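Local coordinates for protein transcriptional regulator (Rhodococcus sp., PDB 2O0Y) that probably binds DNA as an IclR-family transcriptional regulator, joining an N-terminal winged helix-turn-helix region to a C-terminal region of the GAF clan, at residues R24-D27 and L28-F32; K52-V55 and V56-A60; T69-A72 and D73-S77; G79-M82 and L83-R87. All coordinates share one frame; numbering follows the deposited sequence.

Interaction 1: residues R24-D27 and L28-F32; sequences RVID and LLELF
The C-terminal turns of helix 18-29, the first helix of the winged helix-turn-helix fold, set Val25 beside Leu29 and Ile26 beside Glu30, each pair four residues apart. Val25 CG1 and Leu29 CD1 lie 4.2 Å apart, their side chains running the same way, and they meet this closely because Val25 CG1 stands opposite the backbone N (chi1 176°). One residue on, Ile26 CG2 approaches Glu30 OE2 at 4.1 Å, while Glu30 CG folds back to 3.0 Å from Ile26 O. The backbone beneath is helical: Leu29 N bonds to Val25 O at 3.0 Å, Glu30 N to Ile26 O at 2.9 Å and Leu28 N to Arg24 O at 3.0 Å. A type I turn from Leu29 to Phe32 then leads the chain away. Leucines face helices 41-48 and 52-64, while Val25, Leu29 and the acids also meet the second subunit. Asp27 OD1 forms a salt bridge with Arg65 of the second subunit and probably gains from that charge; Glu30, between a weakly paired Arg84 and a like-charged Glu81 of the second subunit, probably has its carboxylate less favourably placed.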
ATOM      1  N   ARG B  24      -0.541  20.170  16.924  1.00 24.45           N
ATOM      2  CA  ARG B  24       0.855  20.163  16.612  1.00 24.48           C
ATOM      3  C   ARG B  24       1.237  18.870  15.898  1.00 25.23           C
ATOM      4  O   ARG B  24       2.035  18.883  14.993  1.00 27.22           O
ATOM      5  CB  ARG B  24       1.666  20.318  17.917  1.00 24.92           C
ATOM      6  CG  ARG B  24       1.522  21.798  18.470  1.00 22.11           C
ATOM      7  CD  ARG B  24       2.007  21.888  19.892  1.00 23.24           C
ATOM      8  NE  ARG B  24       2.028  23.302  20.282  1.00 23.13           N
ATOM      9  CZ  ARG B  24       2.459  23.753  21.446  1.00 27.86           C
ATOM     10  NH1 ARG B  24       2.922  22.904  22.343  1.00 28.98           N
ATOM     11  NH2 ARG B  24       2.431  25.048  21.686  1.00 24.05           N
ATOM     12  N   VAL B  25       0.714  17.735  16.328  1.00 25.15           N
ATOM     13  CA  VAL B  25       0.980  16.490  15.634  1.00 25.19           C
ATOM     14  C   VAL B  25       0.465  16.558  14.197  1.00 25.20           C
ATOM     15  O   VAL B  25       1.132  16.192  13.270  1.00 24.93           O
ATOM     16  CB  VAL B  25       0.345  15.295  16.404  1.00 26.49           C
ATOM     17  CG1 VAL B  25       0.541  14.050  15.640  1.00 26.48           C
ATOM     18  CG2 VAL B  25       1.061  15.169  17.780  1.00 26.29           C
ATOM     19  N   ILE B  26      -0.757  17.010  14.020  1.00 25.88           N
ATOM     20  CA  ILE B  26      -1.284  17.246  12.665  1.00 25.42           C
ATOM     21  C   ILE B  26      -0.429  18.238  11.876  1.00 25.43           C
ATOM     22  O   ILE B  26      -0.134  17.998  10.692  1.00 27.00           O
ATOM     23  CB  ILE B  26      -2.784  17.669  12.734  1.00 25.67           C
ATOM     24  CG1 ILE B  26      -3.607  16.556  13.410  1.00 25.20           C
ATOM     25  CG2 ILE B  26      -3.343  17.988  11.325  1.00 25.07           C
ATOM     26  CD1 ILE B  26      -5.063  17.038  13.850  1.00 24.86           C
ATOM     27  N   ASP B  27      -0.048  19.375  12.465  1.00 24.96           N
ATOM     28  CA  ASP B  27       0.786  20.333  11.756  1.00 24.48           C
ATOM     29  C   ASP B  27       2.115  19.727  11.258  1.00 24.57           C
ATOM     30  O   ASP B  27       2.677  20.110  10.196  1.00 23.62           O
ATOM     31  CB  ASP B  27       1.067  21.565  12.684  1.00 25.01           C
ATOM     32  CG  ASP B  27      -0.167  22.357  12.972  1.00 27.19           C
ATOM     33  OD1 ASP B  27      -1.212  22.136  12.293  1.00 25.57           O
ATOM     34  OD2 ASP B  27      -0.138  23.193  13.915  1.00 29.03           O
ATOM     35  N   LEU B  28       2.666  18.813  12.044  1.00 23.52           N
ATOM     36  CA  LEU B  28       3.945  18.164  11.673  1.00 24.71           C
ATOM     37  C   LEU B  28       3.711  17.185  10.536  1.00 24.95           C
ATOM     38  O   LEU B  28       4.439  17.197   9.556  1.00 25.92           O
ATOM     39  CB  LEU B  28       4.556  17.399  12.896  1.00 22.48           C
ATOM     40  CG  LEU B  28       5.101  18.354  13.980  1.00 23.55           C
ATOM     41  CD1 LEU B  28       5.408  17.556  15.291  1.00 23.32           C
ATOM     42  CD2 LEU B  28       6.461  18.967  13.473  1.00 23.84           C
ATOM     43  N   LEU B  29       2.667  16.360  10.643  1.00 23.69           N
ATOM     44  CA  LEU B  29       2.373  15.394   9.577  1.00 23.79           C
ATOM     45  C   LEU B  29       2.037  16.088   8.275  1.00 24.95           C
ATOM     46  O   LEU B  29       2.357  15.618   7.192  1.00 24.34           O
ATOM     47  CB  LEU B  29       1.198  14.534  10.023  1.00 23.93           C
ATOM     48  CG  LEU B  29       1.457  13.547  11.162  1.00 27.23           C
ATOM     49  CD1 LEU B  29       0.148  12.905  11.648  1.00 26.65           C
ATOM     50  CD2 LEU B  29       2.403  12.455  10.584  1.00 30.11           C
ATOM     51  N   GLU B  30       1.392  17.231   8.368  1.00 25.88           N
ATOM     52  CA  GLU B  30       1.095  18.007   7.139  1.00 26.50           C
ATOM     53  C   GLU B  30       2.314  18.436   6.358  1.00 26.59           C
ATOM     54  O   GLU B  30       2.218  18.787   5.177  1.00 26.15           O
ATOM     55  CB  GLU B  30       0.290  19.247   7.515  1.00 28.42           C
ATOM     56  CG  GLU B  30      -1.089  18.909   8.030  1.00 33.82           C
ATOM     57  CD  GLU B  30      -2.083  18.670   6.930  1.00 43.94           C
ATOM     58  OE1 GLU B  30      -1.715  18.820   5.727  1.00 47.38           O
ATOM     59  OE2 GLU B  30      -3.242  18.321   7.255  1.00 47.61           O
ATOM     60  N   LEU B  31       3.495  18.423   6.982  1.00 25.20           N
ATOM     61  CA  LEU B  31       4.693  18.853   6.235  1.00 25.39           C
ATOM     62  C   LEU B  31       5.214  17.701   5.342  1.00 25.77           C
ATOM     63  O   LEU B  31       6.072  17.890   4.524  1.00 25.91           O
ATOM     64  CB  LEU B  31       5.827  19.242   7.231  1.00 24.44           C
ATOM     65  CG  LEU B  31       5.567  20.557   7.978  1.00 25.78           C
ATOM     66  CD1 LEU B  31       6.626  20.714   9.106  1.00 23.73           C
ATOM     67  CD2 LEU B  31       5.622  21.687   6.970  1.00 25.26           C
ATOM     68  N   PHE B  32       4.733  16.487   5.536  1.00 26.86           N
ATOM     69  CA  PHE B  32       5.094  15.367   4.653  1.00 25.92           C
ATOM     70  C   PHE B  32       4.168  15.312   3.474  1.00 26.56           C
ATOM     71  O   PHE B  32       2.914  15.203   3.638  1.00 25.98           O
ATOM     72  CB  PHE B  32       5.043  14.016   5.423  1.00 27.14           C
ATOM     73  CG  PHE B  32       6.053  13.954   6.572  1.00 25.93           C
ATOM     74  CD1 PHE B  32       5.778  14.594   7.758  1.00 24.37           C
ATOM     75  CD2 PHE B  32       7.295  13.301   6.420  1.00 25.04           C
ATOM     76  CE1 PHE B  32       6.698  14.601   8.822  1.00 27.52           C
ATOM     77  CE2 PHE B  32       8.237  13.282   7.467  1.00 20.04           C
ATOM     78  CZ  PHE B  32       7.983  13.913   8.664  1.00 25.14           C
TER

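Interaction 2: residues K52-V55 and V56-A60; sequences KTTV and VRLVA
Val55 and Val59 meet on the inner side of helix 52-64, the second helix of the helix-turn-helix and, by its place in that motif, probably the recognition helix. Their methyls come together because the two valines present different branches: Val55 CG1 is trans to its own N (chi1 -178°), whereas Val59 uses CG2, the branch beside its N, and the gap between Val55 CG1 and Val59 CG2 is 3.7 Å. Leu41 and Val45 of helix 41-48 pack against Val55, and Leu44 against Val59.

A second row follows Thr54 and Leu58, which lie alongside each other with Thr54 CG2 4.1 Å from Leu58 CD1. Both also touch Arg24 of helix 18-29. Arg57 starts out extended, then bends at the third torsion (chi3 50°), bringing the guanidinium back over the preceding turn; Thr54 CA lies over one of its faces, and Arg57 NH2 stops 3.8 Å from Thr54 OG1, a distance of packing. Arg57 also packs on Val19 of the second subunit. On the outer side the side chains of Lys52 and Val56 cross, Lys52 CG coming within 4.1 Å of Val56 CG2, which is pressed close to Lys52 O, 3.0 Å away, a tight contact.

The backbone is regular, from Val56 N to Lys52 O at 2.8 Å through to Val59 N to Val55 O, also 2.8 Å. Chemically the helix is two-sided: Val55, Leu58 and Val59 pack into the domain, while Lys52 and Thr53 bring polar groups to the outside, consistent with a helix that meets DNA.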
ATOM      1  N   LYS B  52      12.094  24.137  19.142  1.00 31.31           N
ATOM      2  CA  LYS B  52      12.791  22.901  18.857  1.00 30.71           C
ATOM      3  C   LYS B  52      12.549  21.831  19.936  1.00 30.57           C
ATOM      4  O   LYS B  52      12.336  20.679  19.600  1.00 30.30           O
ATOM      5  CB  LYS B  52      14.286  23.185  18.689  1.00 30.52           C
ATOM      6  CG  LYS B  52      15.061  21.969  18.171  1.00 30.87           C
ATOM      7  CD  LYS B  52      16.494  22.154  18.411  1.00 34.88           C
ATOM      8  CE  LYS B  52      17.275  21.116  17.657  1.00 36.45           C
ATOM      9  NZ  LYS B  52      18.553  21.714  17.285  1.00 39.26           N
ATOM     10  N   THR B  53      12.608  22.196  21.223  1.00 29.28           N
ATOM     11  CA  THR B  53      12.347  21.212  22.311  1.00 29.70           C
ATOM     12  C   THR B  53      10.930  20.603  22.242  1.00 29.03           C
ATOM     13  O   THR B  53      10.738  19.424  22.534  1.00 29.60           O
ATOM     14  CB  THR B  53      12.586  21.814  23.733  1.00 29.92           C
ATOM     15  OG1 THR B  53      11.714  22.943  23.913  1.00 29.82           O
ATOM     16  CG2 THR B  53      14.021  22.267  23.895  1.00 30.00           C
ATOM     17  N   THR B  54       9.953  21.406  21.832  1.00 28.19           N
ATOM     18  CA  THR B  54       8.577  20.938  21.610  1.00 28.66           C
ATOM     19  C   THR B  54       8.539  19.972  20.455  1.00 28.32           C
ATOM     20  O   THR B  54       7.986  18.891  20.595  1.00 29.06           O
ATOM     21  CB  THR B  54       7.651  22.115  21.324  1.00 28.91           C
ATOM     22  OG1 THR B  54       7.710  22.975  22.442  1.00 29.70           O
ATOM     23  CG2 THR B  54       6.203  21.677  21.041  1.00 30.75           C
ATOM     24  N   VAL B  55       9.150  20.330  19.321  1.00 28.82           N
ATOM     25  CA  VAL B  55       9.215  19.386  18.187  1.00 28.13           C
ATOM     26  C   VAL B  55       9.944  18.089  18.534  1.00 28.24           C
ATOM     27  O   VAL B  55       9.487  16.998  18.161  1.00 28.89           O
ATOM     28  CB  VAL B  55       9.858  19.987  16.920  1.00 29.16           C
ATOM     29  CG1 VAL B  55       9.817  18.929  15.772  1.00 25.03           C
ATOM     30  CG2 VAL B  55       9.046  21.238  16.442  1.00 25.36           C
ATOM     31  N   VAL B  56      11.086  18.193  19.222  1.00 28.83           N
ATOM     32  CA  VAL B  56      11.852  17.002  19.603  1.00 28.89           C
ATOM     33  C   VAL B  56      10.970  16.073  20.438  1.00 29.50           C
ATOM     34  O   VAL B  56      10.946  14.867  20.208  1.00 30.44           O
ATOM     35  CB  VAL B  56      13.157  17.386  20.328  1.00 29.59           C
ATOM     36  CG1 VAL B  56      13.907  16.137  20.924  1.00 31.95           C
ATOM     37  CG2 VAL B  56      14.055  18.178  19.421  1.00 27.99           C
ATOM     38  N   ARG B  57      10.251  16.610  21.422  1.00 28.90           N
ATOM     39  CA  ARG B  57       9.379  15.775  22.252  1.00 29.13           C
ATOM     40  C   ARG B  57       8.262  15.090  21.439  1.00 28.16           C
ATOM     41  O   ARG B  57       7.954  13.908  21.631  1.00 26.28           O
ATOM     42  CB  ARG B  57       8.787  16.614  23.375  1.00 29.98           C
ATOM     43  CG  ARG B  57       7.590  16.004  24.089  1.00 33.37           C
ATOM     44  CD  ARG B  57       7.310  16.674  25.465  1.00 37.22           C
ATOM     45  NE  ARG B  57       7.252  18.152  25.446  1.00 42.83           N
ATOM     46  CZ  ARG B  57       6.487  18.933  24.664  1.00 43.95           C
ATOM     47  NH1 ARG B  57       5.687  18.426  23.716  1.00 45.03           N
ATOM     48  NH2 ARG B  57       6.569  20.260  24.805  1.00 41.70           N
ATOM     49  N   LEU B  58       7.640  15.835  20.541  1.00 27.45           N
ATOM     50  CA  LEU B  58       6.531  15.242  19.743  1.00 25.76           C
ATOM     51  C   LEU B  58       7.060  14.225  18.778  1.00 27.36           C
ATOM     52  O   LEU B  58       6.444  13.150  18.615  1.00 26.96           O
ATOM     53  CB  LEU B  58       5.716  16.319  19.004  1.00 26.13           C
ATOM     54  CG  LEU B  58       4.911  17.276  19.895  1.00 26.76           C
ATOM     55  CD1 LEU B  58       4.405  18.547  19.120  1.00 23.99           C
ATOM     56  CD2 LEU B  58       3.722  16.533  20.554  1.00 30.33           C
ATOM     57  N   VAL B  59       8.207  14.518  18.148  1.00 26.56           N
ATOM     58  CA  VAL B  59       8.780  13.574  17.188  1.00 26.92           C
ATOM     59  C   VAL B  59       9.150  12.260  17.922  1.00 27.96           C
ATOM     60  O   VAL B  59       8.845  11.187  17.430  1.00 27.99           O
ATOM     61  CB  VAL B  59       9.979  14.195  16.440  1.00 28.39           C
ATOM     62  CG1 VAL B  59      10.788  13.124  15.729  1.00 28.48           C
ATOM     63  CG2 VAL B  59       9.456  15.220  15.411  1.00 27.26           C
ATOM     64  N   ALA B  60       9.725  12.368  19.130  1.00 27.44           N
ATOM     65  CA  ALA B  60      10.017  11.218  19.983  1.00 27.12           C
ATOM     66  C   ALA B  60       8.784  10.309  20.195  1.00 27.97           C
ATOM     67  O   ALA B  60       8.854   9.095  19.957  1.00 27.34           O
ATOM     68  CB  ALA B  60      10.570  11.678  21.302  1.00 26.72           C
TER

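Interaction 3: residues T69-A72 and D73-S77; sequences TSRA and DGSYS
Arg71 and Asp73 face each other across the tip of the hairpin formed by strands 68-70 and 75-78, the wing of the winged helix. The guanidinium and carboxylate planes are turned 29° apart, with Asp73 at the guanidinium edge; Arg71 NH2 makes a weak hydrogen bond to Asp73 OD2 at 3.3 Å, part of a salt bridge. The other carboxylate oxygen serves the turn itself: Asp73 OD1 accepts Ser75 N at 3.0 Å, an Asx turn, and Ser75 OG at 2.7 Å, one on its anti and one on its syn side. Asp73 can do this because its CG sits between N and the carbonyl carbon (chi1 61°). Arg71 NH1 donates to a water that donates to Ser77 OG at 2.8 Å.

The type I turn from Arg71 to Gly74 is followed by a G1 bulge at Gly74, whose phi is positive, and Arg71 N bonds to Ser75 O at 2.6 Å. Beyond lies the non-hydrogen-bonded pair of Ser70 and Tyr76, where Tyr76 CD2 lies 3.6 Å from Ser70 CA and the ring continues onto Val59 and Cys63 of helix 52-64. Replacing Arg71 with an alanine would probably leave the Asp73 carboxylate without its positive mate and the bridging water without the Arg71 donor. One carboxylate oxygen shapes the turn by taking two bonds while the other pairs weakly with the arginine, so Arg71 is probably held mainly by charge.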
ATOM      1  N   THR B  69       9.507   7.488  11.228  1.00 24.99           N
ATOM      2  CA  THR B  69      10.734   6.680  11.367  1.00 27.62           C
ATOM      3  C   THR B  69      11.956   7.536  11.145  1.00 28.67           C
ATOM      4  O   THR B  69      11.960   8.319  10.207  1.00 28.85           O
ATOM      5  CB  THR B  69      10.767   5.661  10.248  1.00 27.19           C
ATOM      6  OG1 THR B  69       9.673   4.818  10.471  1.00 27.35           O
ATOM      7  CG2 THR B  69      11.981   4.825  10.291  1.00 26.98           C
ATOM      8  N   SER B  70      12.958   7.414  12.018  1.00 28.90           N
ATOM      9  CA  SER B  70      14.189   8.190  11.950  1.00 31.32           C
ATOM     10  C   SER B  70      15.062   7.488  10.946  1.00 32.72           C
ATOM     11  O   SER B  70      15.327   6.300  11.133  1.00 32.88           O
ATOM     12  CB  SER B  70      14.911   8.073  13.323  1.00 31.50           C
ATOM     13  OG  SER B  70      15.985   8.980  13.409  1.00 35.31           O
ATOM     14  N   ARG B  71      15.543   8.170   9.907  1.00 33.16           N
ATOM     15  CA  ARG B  71      16.412   7.512   8.921  1.00 35.28           C
ATOM     16  C   ARG B  71      17.908   7.826   9.139  1.00 36.30           C
ATOM     17  O   ARG B  71      18.265   8.756   9.855  1.00 36.83           O
ATOM     18  CB  ARG B  71      16.032   7.919   7.523  1.00 34.82           C
ATOM     19  CG  ARG B  71      14.566   7.656   7.183  1.00 36.73           C
ATOM     20  CD  ARG B  71      14.147   8.589   6.106  1.00 41.28           C
ATOM     21  NE  ARG B  71      15.093   8.595   4.992  1.00 47.70           N
ATOM     22  CZ  ARG B  71      14.942   7.901   3.865  1.00 51.67           C
ATOM     23  NH1 ARG B  71      13.871   7.112   3.686  1.00 52.57           N
ATOM     24  NH2 ARG B  71      15.867   7.996   2.916  1.00 51.70           N
ATOM     25  N   ALA B  72      18.776   7.082   8.478  1.00 37.92           N
ATOM     26  CA  ALA B  72      20.217   7.203   8.713  1.00 38.79           C
ATOM     27  C   ALA B  72      20.750   8.583   8.300  1.00 39.58           C
ATOM     28  O   ALA B  72      21.595   9.149   8.997  1.00 40.01           O
ATOM     29  CB  ALA B  72      20.952   6.099   7.983  1.00 39.38           C
ATOM     30  N   ASP B  73      20.245   9.107   7.175  1.00 39.52           N
ATOM     31  CA  ASP B  73      20.558  10.459   6.699  1.00 40.44           C
ATOM     32  C   ASP B  73      19.996  11.567   7.584  1.00 40.71           C
ATOM     33  O   ASP B  73      19.884  12.690   7.128  1.00 41.10           O
ATOM     34  CB  ASP B  73      20.051  10.687   5.252  1.00 40.33           C
ATOM     35  CG  ASP B  73      18.517  10.551   5.105  1.00 42.40           C
ATOM     36  OD1 ASP B  73      17.754  10.767   6.078  1.00 40.26           O
ATOM     37  OD2 ASP B  73      18.061  10.235   3.981  1.00 43.50           O
ATOM     38  N   GLY B  74      19.625  11.248   8.828  1.00 41.32           N
ATOM     39  CA  GLY B  74      19.146  12.253   9.801  1.00 39.65           C
ATOM     40  C   GLY B  74      17.683  12.688   9.665  1.00 39.02           C
ATOM     41  O   GLY B  74      17.123  13.359  10.572  1.00 39.54           O
ATOM     42  N   SER B  75      17.063  12.355   8.532  1.00 36.31           N
ATOM     43  CA  SER B  75      15.723  12.764   8.274  1.00 33.05           C
ATOM     44  C   SER B  75      14.701  11.748   8.814  1.00 30.85           C
ATOM     45  O   SER B  75      15.073  10.659   9.286  1.00 28.69           O
ATOM     46  CB  SER B  75      15.545  13.103   6.782  1.00 33.67           C
ATOM     47  OG  SER B  75      15.368  11.955   5.981  1.00 35.56           O
ATOM     48  N   TYR B  76      13.415  12.111   8.735  1.00 27.31           N
ATOM     49  CA  TYR B  76      12.315  11.272   9.160  1.00 25.78           C
ATOM     50  C   TYR B  76      11.435  11.038   7.971  1.00 25.78           C
ATOM     51  O   TYR B  76      11.235  11.991   7.184  1.00 23.19           O
ATOM     52  CB  TYR B  76      11.476  11.993  10.239  1.00 26.44           C
ATOM     53  CG  TYR B  76      12.278  12.225  11.490  1.00 27.35           C
ATOM     54  CD1 TYR B  76      12.995  13.393  11.669  1.00 27.90           C
ATOM     55  CD2 TYR B  76      12.370  11.248  12.464  1.00 28.30           C
ATOM     56  CE1 TYR B  76      13.784  13.584  12.826  1.00 27.61           C
ATOM     57  CE2 TYR B  76      13.137  11.432  13.605  1.00 29.03           C
ATOM     58  CZ  TYR B  76      13.818  12.615  13.785  1.00 29.46           C
ATOM     59  OH  TYR B  76      14.587  12.786  14.939  1.00 32.60           O
ATOM     60  N   SER B  77      10.870   9.823   7.845  1.00 23.08           N
ATOM     61  CA  SER B  77       9.767   9.606   6.917  1.00 22.65           C
ATOM     62  C   SER B  77       8.538   9.287   7.753  1.00 23.43           C
ATOM     63  O   SER B  77       8.662   9.103   8.986  1.00 25.38           O
ATOM     64  CB  SER B  77      10.018   8.389   5.995  1.00 23.22           C
ATOM     65  OG  SER B  77      10.113   7.239   6.779  1.00 25.00           O
TER
HETATM   66  O   HOH W   1      12.208   5.522   5.895  1.00 31.65           O

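Interaction 4: residues G79-M82 and L83-R87; sequences GPEM and LRWVR
Arg84 turns back toward Glu81. Arg84 CB lies 3.5 Å from Glu81 O. With chi1 at 74°, Arg84 CG falls between the backbone N and the carbonyl carbon, 3.1 Å from Glu81 O, and rests over the centre of the neighbouring Trp85 ring, 3.5 Å above its plane. Arg84 CD passes the carboxylate, 3.5 Å from Glu81 OE1. The chain then bends at chi3, and Arg84 NH1 reaches Glu81 OE1 at 3.1 Å, a hydrogen-bonded salt bridge on the syn side of the oxygen but well out of the carboxylate plane, the two flat groups 58° apart. Arg84 NH1 also has a long, weak ion pair with Glu30 of the second subunit, whose carboxylate lies close to that of Glu81 as a like charge.

These residues lead from wing strand 75-78 into helix 86-92, and the backbone coils by i to i+3 bonds in the manner of a 3-10 helix: Leu83 N to Pro80 O, Arg84 N to Glu81 O and, weakly, Trp85 N to Met82 O.

Glu81 OE2 approaches Trp85 CH2 at 3.6 Å, its carboxylate almost perpendicular to the ring (85°). A glutamine in place of Glu81 is likely to leave the Arg84 guanidinium without its negative mate in this turn. Met82, modelled as selenomethionine, makes a Met-aromatic contact, SE lying at the edge of Trp85, 5.3 Å from the six-membered ring centroid. Trp85 NE1 makes a weak hydrogen bond to Leu29 O of the second subunit.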
ATOM      1  N   GLY B  79       6.132   6.621   9.207  1.00 17.37           N
ATOM      2  CA  GLY B  79       6.631   5.294   9.639  1.00 15.65           C
ATOM      3  C   GLY B  79       5.598   4.209   9.439  1.00 14.76           C
ATOM      4  O   GLY B  79       4.506   4.448   8.937  1.00 14.44           O
ATOM      5  N   PRO B  80       5.963   2.967   9.760  1.00 15.30           N
ATOM      6  CA  PRO B  80       5.155   1.794   9.372  1.00 15.52           C
ATOM      7  C   PRO B  80       3.776   1.782   9.972  1.00 16.68           C
ATOM      8  O   PRO B  80       2.861   1.162   9.423  1.00 15.82           O
ATOM      9  CB  PRO B  80       5.965   0.614   9.965  1.00 17.08           C
ATOM     10  CG  PRO B  80       7.364   1.143  10.131  1.00 18.53           C
ATOM     11  CD  PRO B  80       7.238   2.620  10.440  1.00 15.43           C
ATOM     12  N   GLU B  81       3.587   2.522  11.083  1.00 15.91           N
ATOM     13  CA  GLU B  81       2.229   2.627  11.638  1.00 17.38           C
ATOM     14  C   GLU B  81       1.236   2.999  10.596  1.00 17.37           C
ATOM     15  O   GLU B  81       0.106   2.518  10.562  1.00 16.09           O
ATOM     16  CB  GLU B  81       2.195   3.656  12.772  1.00 16.37           C
ATOM     17  CG  GLU B  81       0.787   4.048  13.315  1.00 17.17           C
ATOM     18  CD  GLU B  81       0.200   3.115  14.336  1.00 22.99           C
ATOM     19  OE1 GLU B  81       0.746   2.025  14.517  1.00 19.38           O
ATOM     20  OE2 GLU B  81      -0.875   3.446  14.932  1.00 19.31           O
HETATM   21  N   MSE B  82       1.633   3.934   9.733  1.00 18.12           N
HETATM   22  CA  MSE B  82       0.643   4.503   8.824  1.00 16.73           C
HETATM   23  C   MSE B  82       0.138   3.448   7.833  1.00 15.95           C
HETATM   24  O   MSE B  82      -0.891   3.608   7.209  1.00 15.88           O
HETATM   25  CB  MSE B  82       1.247   5.720   8.056  1.00 16.57           C
HETATM   26  CG  MSE B  82       1.917   6.781   8.921  1.00 18.47           C
HETATM   27 SE   MSE B  82       0.533   7.486  10.168  1.00 29.48          SE
HETATM   28  CE  MSE B  82      -0.734   7.800   8.811  1.00 14.17           C
ATOM     29  N   LEU B  83       0.921   2.400   7.632  1.00 16.54           N
ATOM     30  CA  LEU B  83       0.597   1.324   6.676  1.00 15.76           C
ATOM     31  C   LEU B  83      -0.581   0.514   7.175  1.00 14.98           C
ATOM     32  O   LEU B  83      -1.188  -0.249   6.422  1.00 15.08           O
ATOM     33  CB  LEU B  83       1.815   0.389   6.509  1.00 15.68           C
ATOM     34  CG  LEU B  83       3.090   1.000   5.915  1.00 16.22           C
ATOM     35  CD1 LEU B  83       4.181  -0.087   5.837  1.00 21.52           C
ATOM     36  CD2 LEU B  83       2.780   1.558   4.444  1.00 19.30           C
ATOM     37  N   ARG B  84      -0.914   0.646   8.450  1.00 14.89           N
ATOM     38  CA  ARG B  84      -2.011  -0.187   8.958  1.00 16.89           C
ATOM     39  C   ARG B  84      -3.351   0.250   8.444  1.00 17.37           C
ATOM     40  O   ARG B  84      -4.339  -0.491   8.621  1.00 17.45           O
ATOM     41  CB  ARG B  84      -2.012  -0.245  10.487  1.00 17.83           C
ATOM     42  CG  ARG B  84      -2.504   1.009  11.155  1.00 18.97           C
ATOM     43  CD  ARG B  84      -1.995   0.997  12.636  1.00 21.60           C
ATOM     44  NE  ARG B  84      -2.788   0.056  13.429  1.00 23.93           N
ATOM     45  CZ  ARG B  84      -2.386  -0.548  14.551  1.00 23.68           C
ATOM     46  NH1 ARG B  84      -1.182  -0.372  15.026  1.00 18.73           N
ATOM     47  NH2 ARG B  84      -3.207  -1.371  15.171  1.00 21.00           N
ATOM     48  N   TRP B  85      -3.419   1.430   7.786  1.00 16.35           N
ATOM     49  CA  TRP B  85      -4.699   1.873   7.158  1.00 15.28           C
ATOM     50  C   TRP B  85      -4.746   1.692   5.644  1.00 17.45           C
ATOM     51  O   TRP B  85      -5.735   2.048   5.002  1.00 17.32           O
ATOM     52  CB  TRP B  85      -5.093   3.328   7.584  1.00 14.79           C
ATOM     53  CG  TRP B  85      -5.298   3.454   9.084  1.00 14.71           C
ATOM     54  CD1 TRP B  85      -6.383   3.001   9.798  1.00 15.78           C
ATOM     55  CD2 TRP B  85      -4.366   3.971  10.053  1.00 15.76           C
ATOM     56  NE1 TRP B  85      -6.175   3.214  11.161  1.00 14.57           N
ATOM     57  CE2 TRP B  85      -4.953   3.813  11.331  1.00 18.58           C
ATOM     58  CE3 TRP B  85      -3.067   4.492   9.969  1.00 14.94           C
ATOM     59  CZ2 TRP B  85      -4.303   4.238  12.504  1.00 21.19           C
ATOM     60  CZ3 TRP B  85      -2.439   4.952  11.104  1.00 16.78           C
ATOM     61  CH2 TRP B  85      -3.062   4.838  12.369  1.00 17.69           C
ATOM     62  N   VAL B  86      -3.678   1.132   5.069  1.00 19.31           N
ATOM     63  CA  VAL B  86      -3.584   0.893   3.635  1.00 20.50           C
ATOM     64  C   VAL B  86      -4.698   0.032   3.113  1.00 21.74           C
ATOM     65  O   VAL B  86      -5.329   0.403   2.107  1.00 21.91           O
ATOM     66  CB  VAL B  86      -2.208   0.307   3.229  1.00 21.79           C
ATOM     67  CG1 VAL B  86      -2.218  -0.275   1.793  1.00 22.33           C
ATOM     68  CG2 VAL B  86      -1.160   1.394   3.354  1.00 18.70           C
ATOM     69  N   ARG B  87      -4.957  -1.097   3.770  1.00 21.77           N
ATOM     70  CA  ARG B  87      -6.029  -2.013   3.279  1.00 24.92           C
ATOM     71  C   ARG B  87      -7.396  -1.349   3.359  1.00 24.39           C
ATOM     72  O   ARG B  87      -8.166  -1.393   2.411  1.00 26.32           O
ATOM     73  CB  ARG B  87      -6.060  -3.311   4.121  1.00 24.58           C
ATOM     74  CG  ARG B  87      -7.059  -4.351   3.625  1.00 29.86           C
ATOM     75  CD  ARG B  87      -7.251  -5.483   4.620  1.00 33.92           C
ATOM     76  NE  ARG B  87      -6.018  -6.205   4.943  1.00 43.82           N
ATOM     77  CZ  ARG B  87      -5.655  -7.393   4.433  1.00 47.14           C
ATOM     78  NH1 ARG B  87      -6.407  -8.040   3.564  1.00 45.53           N
ATOM     79  NH2 ARG B  87      -4.509  -7.939   4.793  1.00 50.33           N
TER

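From the N terminus the four contacts come strictly in series, each closing a short local span before the next begins; none nests within or crosses another. Interaction 1, on helix 18-29, packs on interaction 2, on helix 52-64, through Leu28 CD1 and Leu58 CB (3.9 Å). Interaction 3, the hairpin, joins both: Phe32 CE2 lies 3.3 Å from Tyr76 O, and Val59 CG1 lies 3.6 Å from Tyr76 CE2, tying the wing to the two helices. Interaction 4 continues from the hairpin, with Thr69 OG1 3.2 Å from Gly79 CA, and carries the chain into helix 86-92. All four touch the second subunit.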